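Local coordinates for protein uronate dehydrogenase (Agrobacterium tumefaciens, PDB 3RFX) that catalyses the NAD-dependent oxidation of uronic acids such as galacturonate and glucuronate, probably to the lactones of the corresponding aldaric acids, at residues L160-S165 / V202-S207; L176-S181 / G212-S217; G164-E169 / F180-F185; Q103-F108 / E190-A195. The protein carries 1 engineered substitution. One frame throughout, in Å; residues are numbered along the deposited sequence.

Contact 1: residues L160-S165 / V202-S207; sequences LVRIGS and VVWGAS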
# COMPACT_ATOMS: atom_id res chain seq x y z
N LEU A 160 1.18 22.46 -8.71
CA LEU A 160 -0.14 22.16 -9.28
C LEU A 160 -1.19 22.27 -8.18
O LEU A 160 -1.46 21.30 -7.46
CB LEU A 160 -0.15 20.76 -9.89
CG LEU A 160 0.93 20.49 -10.94
CD1 LEU A 160 0.93 19.02 -11.32
CD2 LEU A 160 0.73 21.39 -12.16
N VAL A 161 -1.77 23.45 -8.03
CA VAL A 161 -2.64 23.71 -6.89
C VAL A 161 -4.09 23.40 -7.25
O VAL A 161 -4.72 24.13 -8.02
CB VAL A 161 -2.51 25.16 -6.39
CG1 VAL A 161 -3.25 25.33 -5.07
CG2 VAL A 161 -1.04 25.51 -6.22
N ARG A 162 -4.60 22.30 -6.71
CA ARG A 162 -5.99 21.90 -6.92
C ARG A 162 -6.87 22.70 -5.98
O ARG A 162 -7.16 22.28 -4.86
CB ARG A 162 -6.14 20.40 -6.71
CG ARG A 162 -5.42 19.60 -7.79
CD ARG A 162 -5.55 18.09 -7.59
NE ARG A 162 -4.92 17.36 -8.69
CZ ARG A 162 -4.73 16.05 -8.69
NH1 ARG A 162 -5.10 15.31 -7.65
NH2 ARG A 162 -4.15 15.47 -9.74
N ILE A 163 -7.28 23.87 -6.44
CA ILE A 163 -8.06 24.79 -5.60
C ILE A 163 -9.42 24.18 -5.20
O ILE A 163 -10.13 23.62 -6.05
CB ILE A 163 -8.27 26.13 -6.32
CG1 ILE A 163 -6.92 26.79 -6.58
CG2 ILE A 163 -9.15 27.07 -5.48
CD1 ILE A 163 -6.99 28.01 -7.48
N GLY A 164 -9.75 24.26 -3.92
CA GLY A 164 -11.07 23.86 -3.43
C GLY A 164 -12.05 25.00 -3.71
O GLY A 164 -12.48 25.18 -4.85
N SER A 165 -12.36 25.77 -2.68
CA SER A 165 -13.25 26.92 -2.81
C SER A 165 -12.57 28.11 -2.16
O SER A 165 -12.55 28.24 -0.95
CB SER A 165 -14.58 26.63 -2.10
OG SER A 165 -15.19 25.46 -2.63
N VAL A 202 1.70 18.01 -6.85
CA VAL A 202 0.28 18.26 -6.65
C VAL A 202 0.09 18.82 -5.24
O VAL A 202 0.60 18.26 -4.27
CB VAL A 202 -0.55 16.96 -6.79
CG1 VAL A 202 -2.00 17.19 -6.35
CG2 VAL A 202 -0.48 16.44 -8.23
N VAL A 203 -0.63 19.93 -5.14
CA VAL A 203 -0.92 20.55 -3.86
C VAL A 203 -2.43 20.64 -3.73
O VAL A 203 -3.10 21.16 -4.62
CB VAL A 203 -0.36 21.98 -3.79
CG1 VAL A 203 -0.68 22.62 -2.45
CG2 VAL A 203 1.16 21.98 -4.08
N TRP A 204 -2.98 20.13 -2.63
CA TRP A 204 -4.42 20.26 -2.42
C TRP A 204 -4.69 21.66 -1.88
O TRP A 204 -4.19 22.02 -0.81
CB TRP A 204 -4.93 19.21 -1.44
CG TRP A 204 -4.81 17.81 -1.98
CD1 TRP A 204 -3.91 16.86 -1.60
CD2 TRP A 204 -5.64 17.20 -2.98
NE1 TRP A 204 -4.12 15.69 -2.31
CE2 TRP A 204 -5.19 15.88 -3.16
CE3 TRP A 204 -6.74 17.65 -3.73
CZ2 TRP A 204 -5.78 14.99 -4.06
CZ3 TRP A 204 -7.33 16.77 -4.63
CH2 TRP A 204 -6.85 15.45 -4.79
N GLY A 205 -5.47 22.44 -2.61
CA GLY A 205 -5.72 23.82 -2.23
C GLY A 205 -6.89 23.95 -1.27
O GLY A 205 -8.01 24.23 -1.70
N ALA A 206 -6.63 23.73 0.01
CA ALA A 206 -7.64 23.88 1.06
C ALA A 206 -6.99 24.37 2.34
O ALA A 206 -5.82 24.10 2.60
CB ALA A 206 -8.33 22.55 1.31
N SER A 207 -7.76 25.08 3.17
CA SER A 207 -7.28 25.46 4.49
C SER A 207 -7.23 24.24 5.42
O SER A 207 -7.45 23.12 4.97
CB SER A 207 -8.11 26.60 5.06
OG SER A 207 -7.87 27.79 4.32

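Contact 2: residues L176-S181 / G212-S217; sequences LSTWFS and GWWDNS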
# COMPACT_ATOMS: atom_id res chain seq x y z
N LEU A 176 -17.32 23.55 4.02
CA LEU A 176 -16.76 23.16 5.32
C LEU A 176 -15.58 22.22 5.09
O LEU A 176 -14.74 22.04 5.97
CB LEU A 176 -17.80 22.48 6.19
CG LEU A 176 -18.94 23.40 6.61
CD1 LEU A 176 -20.01 22.63 7.40
CD2 LEU A 176 -18.39 24.57 7.45
N SER A 177 -15.53 21.61 3.91
CA SER A 177 -14.42 20.74 3.54
C SER A 177 -13.47 21.40 2.55
O SER A 177 -12.26 21.21 2.63
CB SER A 177 -14.92 19.40 2.96
OG SER A 177 -15.77 18.73 3.89
N THR A 178 -14.02 22.16 1.60
CA THR A 178 -13.23 22.65 0.46
C THR A 178 -12.66 24.07 0.60
O THR A 178 -11.86 24.49 -0.24
CB THR A 178 -14.03 22.61 -0.86
OG1 THR A 178 -15.16 23.48 -0.76
CG2 THR A 178 -14.51 21.19 -1.18
N TRP A 179 -13.08 24.79 1.63
CA TRP A 179 -12.67 26.19 1.78
C TRP A 179 -11.16 26.34 1.77
O TRP A 179 -10.45 25.61 2.45
CB TRP A 179 -13.21 26.78 3.09
CG TRP A 179 -12.99 28.27 3.23
CD1 TRP A 179 -13.25 29.23 2.29
CD2 TRP A 179 -12.50 28.96 4.38
NE1 TRP A 179 -12.94 30.48 2.78
CE2 TRP A 179 -12.48 30.34 4.07
CE3 TRP A 179 -12.07 28.55 5.65
CZ2 TRP A 179 -12.05 31.30 4.98
CZ3 TRP A 179 -11.64 29.51 6.55
CH2 TRP A 179 -11.64 30.87 6.21
N PHE A 180 -10.70 27.31 0.99
CA PHE A 180 -9.28 27.68 0.91
C PHE A 180 -9.25 29.18 1.15
O PHE A 180 -9.63 29.95 0.27
CB PHE A 180 -8.76 27.38 -0.49
CG PHE A 180 -7.25 27.38 -0.61
CD1 PHE A 180 -6.43 27.28 0.51
CD2 PHE A 180 -6.66 27.43 -1.86
CE1 PHE A 180 -5.04 27.27 0.38
CE2 PHE A 180 -5.27 27.40 -2.01
CZ PHE A 180 -4.47 27.32 -0.89
N SER A 181 -8.83 29.61 2.34
CA SER A 181 -8.89 31.03 2.68
C SER A 181 -7.90 31.85 1.85
O SER A 181 -6.91 31.32 1.35
CB SER A 181 -8.61 31.25 4.16
OG SER A 181 -7.23 31.01 4.45
N GLY A 212 -11.78 18.42 6.08
CA GLY A 212 -11.06 18.28 4.82
C GLY A 212 -11.02 16.84 4.30
O GLY A 212 -11.01 15.88 5.10
N TRP A 213 -10.99 16.70 2.98
CA TRP A 213 -10.98 15.40 2.31
C TRP A 213 -9.60 15.00 1.81
O TRP A 213 -9.43 13.89 1.31
CB TRP A 213 -11.88 15.43 1.06
CG TRP A 213 -13.31 15.86 1.30
CD1 TRP A 213 -14.08 15.61 2.40
CD2 TRP A 213 -14.13 16.60 0.39
NE1 TRP A 213 -15.34 16.16 2.23
CE2 TRP A 213 -15.39 16.78 1.00
CE3 TRP A 213 -13.91 17.14 -0.88
CZ2 TRP A 213 -16.43 17.47 0.38
CZ3 TRP A 213 -14.95 17.84 -1.50
CH2 TRP A 213 -16.18 17.99 -0.87
N TRP A 214 -8.62 15.90 1.91
CA TRP A 214 -7.38 15.79 1.13
C TRP A 214 -6.12 15.75 1.98
O TRP A 214 -6.02 16.43 2.98
CB TRP A 214 -7.27 16.95 0.12
CG TRP A 214 -8.46 17.06 -0.80
CD1 TRP A 214 -9.17 16.02 -1.36
CD2 TRP A 214 -9.07 18.26 -1.27
NE1 TRP A 214 -10.19 16.52 -2.14
CE2 TRP A 214 -10.15 17.89 -2.10
CE3 TRP A 214 -8.81 19.62 -1.06
CZ2 TRP A 214 -10.97 18.83 -2.72
CZ3 TRP A 214 -9.63 20.56 -1.68
CH2 TRP A 214 -10.69 20.15 -2.50
N ASP A 215 -5.15 14.95 1.55
CA ASP A 215 -3.95 14.68 2.35
C ASP A 215 -2.74 15.34 1.69
O ASP A 215 -2.30 14.89 0.65
CB ASP A 215 -3.74 13.16 2.43
CG ASP A 215 -2.44 12.77 3.14
OD1 ASP A 215 -1.79 13.64 3.76
OD2 ASP A 215 -2.07 11.58 3.07
N ASN A 216 -2.22 16.40 2.30
CA ASN A 216 -1.04 17.11 1.78
C ASN A 216 0.24 16.69 2.49
O ASN A 216 1.24 17.40 2.44
CB ASN A 216 -1.20 18.62 1.98
CG ASN A 216 -1.82 19.31 0.78
OD1 ASN A 216 -1.60 18.92 -0.37
ND2 ASN A 216 -2.58 20.38 1.04
N SER A 217 0.22 15.56 3.19
CA SER A 217 1.37 15.21 4.04
C SER A 217 2.67 15.04 3.26
O SER A 217 3.76 15.29 3.79
CB SER A 217 1.09 13.97 4.89
OG SER A 217 0.92 12.83 4.07
O HOH W 1 -11.07 19.06 1.27

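Contact 3: residues G164-E169 / F180-F185; sequences GSCTPE and FSHDDF. With PO4 (phosphate ion), chain F.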
# COMPACT_ATOMS: atom_id res chain seq x y z
N GLY A 164 -9.75 24.26 -3.92
CA GLY A 164 -11.07 23.86 -3.43
C GLY A 164 -12.05 25.00 -3.71
O GLY A 164 -12.48 25.18 -4.85
N SER A 165 -12.36 25.77 -2.68
CA SER A 165 -13.25 26.92 -2.81
C SER A 165 -12.57 28.11 -2.16
O SER A 165 -12.55 28.24 -0.95
CB SER A 165 -14.58 26.63 -2.10
OG SER A 165 -15.19 25.46 -2.63
N CYS A 166 -11.97 28.97 -2.98
CA CYS A 166 -11.21 30.09 -2.43
C CYS A 166 -12.12 31.31 -2.37
O CYS A 166 -12.30 32.02 -3.36
CB CYS A 166 -9.96 30.37 -3.29
SG CYS A 166 -8.76 31.48 -2.48
N THR A 167 -12.71 31.53 -1.19
CA THR A 167 -13.72 32.56 -1.00
C THR A 167 -13.44 33.31 0.29
O THR A 167 -12.64 32.86 1.10
CB THR A 167 -15.12 31.92 -0.88
OG1 THR A 167 -15.14 31.02 0.23
CG2 THR A 167 -15.48 31.15 -2.14
N PRO A 168 -14.11 34.45 0.49
CA PRO A 168 -13.90 35.18 1.74
C PRO A 168 -14.29 34.34 2.96
O PRO A 168 -13.66 34.46 4.01
CB PRO A 168 -14.83 36.39 1.61
CG PRO A 168 -14.93 36.59 0.13
CD PRO A 168 -14.93 35.22 -0.47
N GLU A 169 -15.32 33.51 2.82
CA GLU A 169 -15.73 32.61 3.89
C GLU A 169 -16.51 31.43 3.32
O GLU A 169 -17.06 31.51 2.21
CB GLU A 169 -16.57 33.36 4.94
CG GLU A 169 -17.90 33.83 4.40
CD GLU A 169 -18.72 34.62 5.43
OE1 GLU A 169 -18.33 34.68 6.61
OE2 GLU A 169 -19.78 35.16 5.04
N PHE A 180 -10.70 27.31 0.99
CA PHE A 180 -9.28 27.68 0.91
C PHE A 180 -9.25 29.18 1.15
O PHE A 180 -9.63 29.95 0.27
CB PHE A 180 -8.76 27.38 -0.49
CG PHE A 180 -7.25 27.38 -0.61
CD1 PHE A 180 -6.43 27.28 0.51
CD2 PHE A 180 -6.66 27.43 -1.86
CE1 PHE A 180 -5.04 27.27 0.38
CE2 PHE A 180 -5.27 27.40 -2.01
CZ PHE A 180 -4.47 27.32 -0.89
N SER A 181 -8.83 29.61 2.34
CA SER A 181 -8.89 31.03 2.68
C SER A 181 -7.90 31.85 1.85
O SER A 181 -6.91 31.32 1.35
CB SER A 181 -8.61 31.25 4.16
OG SER A 181 -7.23 31.01 4.45
N HIS A 182 -8.18 33.14 1.70
CA HIS A 182 -7.23 34.02 1.02
C HIS A 182 -5.86 33.97 1.71
O HIS A 182 -4.84 33.83 1.03
CB HIS A 182 -7.75 35.46 0.98
CG HIS A 182 -8.96 35.63 0.11
ND1 HIS A 182 -9.80 36.71 0.21
CD2 HIS A 182 -9.47 34.84 -0.86
CE1 HIS A 182 -10.77 36.59 -0.67
NE2 HIS A 182 -10.60 35.47 -1.34
N ASP A 183 -5.86 34.08 3.03
CA ASP A 183 -4.61 34.03 3.79
C ASP A 183 -3.80 32.76 3.50
O ASP A 183 -2.58 32.82 3.37
CB ASP A 183 -4.86 34.11 5.29
CG ASP A 183 -5.12 35.53 5.78
OD1 ASP A 183 -4.99 36.48 4.98
OD2 ASP A 183 -5.44 35.68 6.97
N ASP A 184 -4.48 31.62 3.45
CA ASP A 184 -3.77 30.35 3.25
C ASP A 184 -3.27 30.17 1.81
O ASP A 184 -2.23 29.56 1.59
CB ASP A 184 -4.63 29.15 3.69
CG ASP A 184 -4.72 29.03 5.20
OD1 ASP A 184 -3.80 29.49 5.90
OD2 ASP A 184 -5.70 28.45 5.71
N PHE A 185 -3.99 30.72 0.84
CA PHE A 185 -3.52 30.65 -0.54
C PHE A 185 -2.31 31.58 -0.69
O PHE A 185 -1.32 31.22 -1.33
CB PHE A 185 -4.64 31.01 -1.53
CG PHE A 185 -4.36 30.61 -2.95
CD1 PHE A 185 -3.17 29.96 -3.29
CD2 PHE A 185 -5.27 30.88 -3.95
CE1 PHE A 185 -2.92 29.60 -4.59
CE2 PHE A 185 -5.02 30.52 -5.26
CZ PHE A 185 -3.83 29.87 -5.59
P PO4 F . -8.82 39.83 1.66
O1 PO4 F . -9.47 38.53 2.09
O2 PO4 F . -8.48 40.64 2.89
O3 PO4 F . -7.56 39.54 0.89
O4 PO4 F . -9.78 40.60 0.79
O HOH W 2 -12.47 35.05 -3.54
O HOH W 3 -10.60 34.12 2.72

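Contact 4: residues Q103-F108 / E190-A195; sequences QPRIVF and EAVFRA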
# COMPACT_ATOMS: atom_id res chain seq x y z
N GLN A 103 12.48 30.04 -17.63
CA GLN A 103 11.65 29.11 -16.85
C GLN A 103 11.30 29.64 -15.47
O GLN A 103 11.57 28.99 -14.46
CB GLN A 103 12.31 27.72 -16.78
CG GLN A 103 12.48 27.12 -18.16
CD GLN A 103 13.12 25.75 -18.20
OE1 GLN A 103 13.28 25.18 -19.27
NE2 GLN A 103 13.48 25.21 -17.04
N PRO A 104 10.68 30.82 -15.41
CA PRO A 104 10.22 31.35 -14.12
C PRO A 104 9.29 30.31 -13.48
O PRO A 104 8.49 29.69 -14.18
CB PRO A 104 9.42 32.60 -14.52
CG PRO A 104 8.99 32.32 -15.93
CD PRO A 104 10.18 31.63 -16.54
N ARG A 105 9.42 30.13 -12.17
CA ARG A 105 8.59 29.17 -11.44
C ARG A 105 7.11 29.54 -11.56
O ARG A 105 6.76 30.72 -11.50
CB ARG A 105 9.03 29.15 -9.97
CG ARG A 105 8.33 28.12 -9.10
CD ARG A 105 9.02 28.02 -7.75
NE ARG A 105 10.33 27.37 -7.86
CZ ARG A 105 11.15 27.18 -6.83
NH1 ARG A 105 10.79 27.60 -5.62
NH2 ARG A 105 12.32 26.58 -7.00
N ILE A 106 6.25 28.53 -11.71
CA ILE A 106 4.82 28.74 -11.92
C ILE A 106 3.96 28.18 -10.78
O ILE A 106 4.16 27.05 -10.34
CB ILE A 106 4.38 28.08 -13.23
CG1 ILE A 106 5.09 28.74 -14.42
CG2 ILE A 106 2.84 28.15 -13.41
CD1 ILE A 106 5.01 27.93 -15.68
N VAL A 107 3.03 29.00 -10.29
CA VAL A 107 1.94 28.47 -9.46
C VAL A 107 0.74 28.33 -10.39
O VAL A 107 0.22 29.32 -10.89
CB VAL A 107 1.60 29.39 -8.27
CG1 VAL A 107 0.36 28.89 -7.51
CG2 VAL A 107 2.77 29.50 -7.31
N PHE A 108 0.34 27.09 -10.67
CA PHE A 108 -0.77 26.83 -11.57
C PHE A 108 -2.07 26.65 -10.78
O PHE A 108 -2.13 25.84 -9.87
CB PHE A 108 -0.49 25.57 -12.39
CG PHE A 108 -1.64 25.13 -13.25
CD1 PHE A 108 -2.30 26.03 -14.08
CD2 PHE A 108 -2.05 23.81 -13.27
CE1 PHE A 108 -3.35 25.62 -14.89
CE2 PHE A 108 -3.10 23.39 -14.08
CZ PHE A 108 -3.74 24.30 -14.90
N GLU A 190 3.69 32.12 -1.18
CA GLU A 190 4.97 32.54 -0.61
C GLU A 190 5.91 31.34 -0.38
O GLU A 190 7.11 31.41 -0.66
CB GLU A 190 4.75 33.33 0.68
CG GLU A 190 3.98 34.63 0.42
CD GLU A 190 3.48 35.32 1.68
OE1 GLU A 190 3.38 34.65 2.73
OE2 GLU A 190 3.16 36.52 1.60
N ALA A 191 5.34 30.24 0.11
CA ALA A 191 6.11 29.03 0.36
C ALA A 191 6.62 28.42 -0.94
O ALA A 191 7.74 27.92 -1.00
CB ALA A 191 5.27 28.01 1.14
N VAL A 192 5.81 28.48 -1.99
CA VAL A 192 6.21 27.90 -3.27
C VAL A 192 7.40 28.67 -3.88
O VAL A 192 8.35 28.06 -4.38
CB VAL A 192 5.04 27.87 -4.28
CG1 VAL A 192 5.55 27.61 -5.71
CG2 VAL A 192 4.01 26.82 -3.87
N PHE A 193 7.35 29.99 -3.81
CA PHE A 193 8.45 30.79 -4.36
C PHE A 193 9.73 30.80 -3.51
O PHE A 193 10.82 31.00 -4.05
CB PHE A 193 8.00 32.22 -4.71
CG PHE A 193 7.11 32.29 -5.92
CD1 PHE A 193 7.58 31.87 -7.15
CD2 PHE A 193 5.82 32.77 -5.82
CE1 PHE A 193 6.76 31.92 -8.27
CE2 PHE A 193 5.00 32.82 -6.93
CZ PHE A 193 5.47 32.39 -8.16
N ARG A 194 9.60 30.57 -2.21
CA ARG A 194 10.77 30.59 -1.33
C ARG A 194 11.58 29.28 -1.38
O ARG A 194 12.76 29.27 -1.01
CB ARG A 194 10.36 30.86 0.12
CG ARG A 194 9.95 29.61 0.88
CD ARG A 194 9.32 29.90 2.24
NE ARG A 194 8.80 28.67 2.84
CZ ARG A 194 7.95 28.62 3.86
NH1 ARG A 194 7.52 29.74 4.43
NH2 ARG A 194 7.53 27.45 4.31
N ALA A 195 10.96 28.19 -1.81
CA ALA A 195 11.62 26.88 -1.77
C ALA A 195 12.82 26.79 -2.71
O ALA A 195 12.71 27.07 -3.89
CB ALA A 195 10.62 25.77 -2.08

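Contact 1: residues L160-S165 / V202-S207
Arg162 stretches out beside Trp204 on the next strand and rests its guanidinium on Val202. Its CG is turned anti to the carbonyl carbon (chi1 -68°), and from CG to NE the chain runs straight. Trp204 leaves its own backbone in the same way, which keeps the two side chains abreast. CD of Arg162 lies off-centre over the six-membered ring of Trp204, 4.2 Å from its centroid, in a CH-pi contact. Further out, Arg162 NH1 comes within 3.4 Å of Trp204 CH2. The guanidinium and indole planes are 72° apart, and CH2 sits at the guanidinium edge, so the two groups meet steeply and do not stack. One guanidinium face is taken by Val202, whose CG1 is 3.7 Å from Arg162 NE. NH2 makes a salt bridge with Glu144, which helps fix how the group is rotated.

On the other face of the sheet, Val161 CG2 meets Val203 CB at 4.3 Å, and Val161 CG1 rests 4.1 Å from CA of Gly205, where no side chain stands in the way. The backbones are paired in parallel, with Val203 N hydrogen-bonded to Leu160 O, Arg162 N to Val203 O, Gly205 N to Arg162 O and Gly164 N to Gly205 O.

This is a beta-alpha-beta crossover of the Rossmann fold. Strand 202-205 is the last in its sheet within this chain, and strand 158-163 has 105-111 on its other flank. Helix 182-194 lies over Val161 and Val203 through Leu188, while helix 135-154 packs against Leu160.

Contact 2: residues L176-S181 / G212-S217
Ser177, near the end of the short helix 175-178, presses its CB onto the indole of Trp213. CB lies over the face of the five-membered ring, 3.6 Å from its centroid, in a CH-pi contact. With OG anti to the carbonyl carbon (chi1 -58°), the hydroxyl lies close to Trp213 NE1, yet the angle is too poor for a hydrogen bond; OG is hydrogen-bonded instead to Ala211 O. The carbonyl of Ser177 takes another route across: a water donates to Ser177 O at 2.8 Å and accepts from Trp213 N at 2.9 Å. That water sits above one face of the Trp214 ring.

Thr178 comes next and reaches across with its methyl. CG2 is 3.4 Å from Trp213 CZ3, and its approach to Trp214 CH2 is looser, at 4.2 Å, so the methyl touches both indoles. OG1, set between the backbone N and the carbonyl carbon (chi1 63°), faces the other way and hydrogen-bonds to Ser165 OG. Beyond it the chain leaves the helix at Trp179 and turns away from the tryptophans.

Trp213 and Trp214 are held by more than this helix end: NE1 of Trp214 lies at the edge of the Trp213 ring and is hydrogen-bonded to Gln254, and Trp213 also packs on Phe221 of a second subunit. Farther along, Asp215 OD1 accepts from Ser217 N, an Asx turn, and also from Ser217 OG.

The contact joins helix 175-178 to the loop after strand 202-205 without a direct hydrogen bond. It is mainly apolar and water-mediated, and the Ser177 and Thr178 hydroxyls are satisfied by Ala211 and Ser165 instead.

Contact 3: residues G164-E169 / F180-F185
His182 turns its imidazole back over the loop 164-169, wedged between Cys166, Thr167, Pro168 and a phosphate ion. From CB, 3.7 Å from phosphate O1, the torsion that puts CG anti to the carbonyl carbon (chi1 -67°) swings the ring toward the loop. ND1 then donates an almost straight hydrogen bond to O1, 2.6 Å long. CD2 meets Cys166 SG at 3.8 Å, the sulfur lying at the ring edge. CE1 faces Pro168 CG at 4.2 Å. NE2, at the tip, is joined in the ring plane to a water that donates to Cys166 O. Thr167 O lies over one face of the ring, and a second water links it to His182 N. The imidazole is therefore held at both nitrogens; the phosphate, probably from the crystallisation liquor, is also bound by Arg22.

Cys166 SG, anti to its own backbone N (chi1 -167°), also reaches the edge of Phe185, 3.8 Å from CD2. The backbones meet where Phe180 N hydrogen-bonds to Ser165 O at 2.8 Å. Phe180 O is buried and receives a CA-H...O contact from Cys166 CA at 3.1 Å.

Ser181 is the N-cap of helix 182-194, its OG accepting from Asp184 N and also hydrogen-bonded to Asp228. The loop after strand 158-163 packs against the start of this helix, and helix 14-22 adds Leu15 on Cys166, Val18 on His182 and Met19 on Phe185.

Contact 4: residues Q103-F108 / E190-A195
Arg105, in segment 103-108 of the Rossmann-fold sheet, reaches over to carbonyls at the C-terminal end of helix 182-194, those of Val192 and of Ala195 just beyond it; the helix packs antiparallel to strand 105-111. NH1 serves two acceptors. It gives a 2.6 Å hydrogen bond to Ala195 O, lying in the guanidinium plane and on a carbonyl lone pair, and a 2.8 Å one to Val192 O, tilted from that plane. NH2 adds a weak hydrogen bond to Ala195 O and forms a salt bridge with Glu157, so both terminal nitrogens are engaged. A bend at chi3 (-72°) turns the otherwise extended chain toward these oxygens. Placing this positive group at the C-terminal end of the helix probably suits the partial negative charge there.

The apolar part lies beside the arginine stem. Val107 CG2 meets Val192 CG1 at 3.7 Å and also touches Phe193 CE2. The Phe193 side chain and the arginine run antiparallel beside each other, the ring plane only 6° from that of the guanidinium, and Val69 on the neighbouring strand touches the ring too. At its edge, Phe193 CE1 points at the backbone of the strand and lies 3.4 Å from Arg105 O.

Contacts 1, 2 and 3 form one continuous region, while contact 4 lies at the far end of helix 182-194, its centre about 19 Å from that of contact 3. Contacts 1 and 3 share Gly164 and Ser165, and Ser207 OG ties them again, 2.7 Å from Asp184 OD2. Contacts 2 and 3 share Phe180 and Ser181, and Trp214 of contact 2 stacks on Trp204 of contact 1. Contact 4 meets contact 1 within the sheet, where Val161 N hydrogen-bonds to Phe108 O. The NAD-lining residues fall between 10 and 86, in none of these contacts; the cofactor is about 6 Å from the side chain of Ile163, 7 Å from that of Cys166 and 13 Å from that of Thr178.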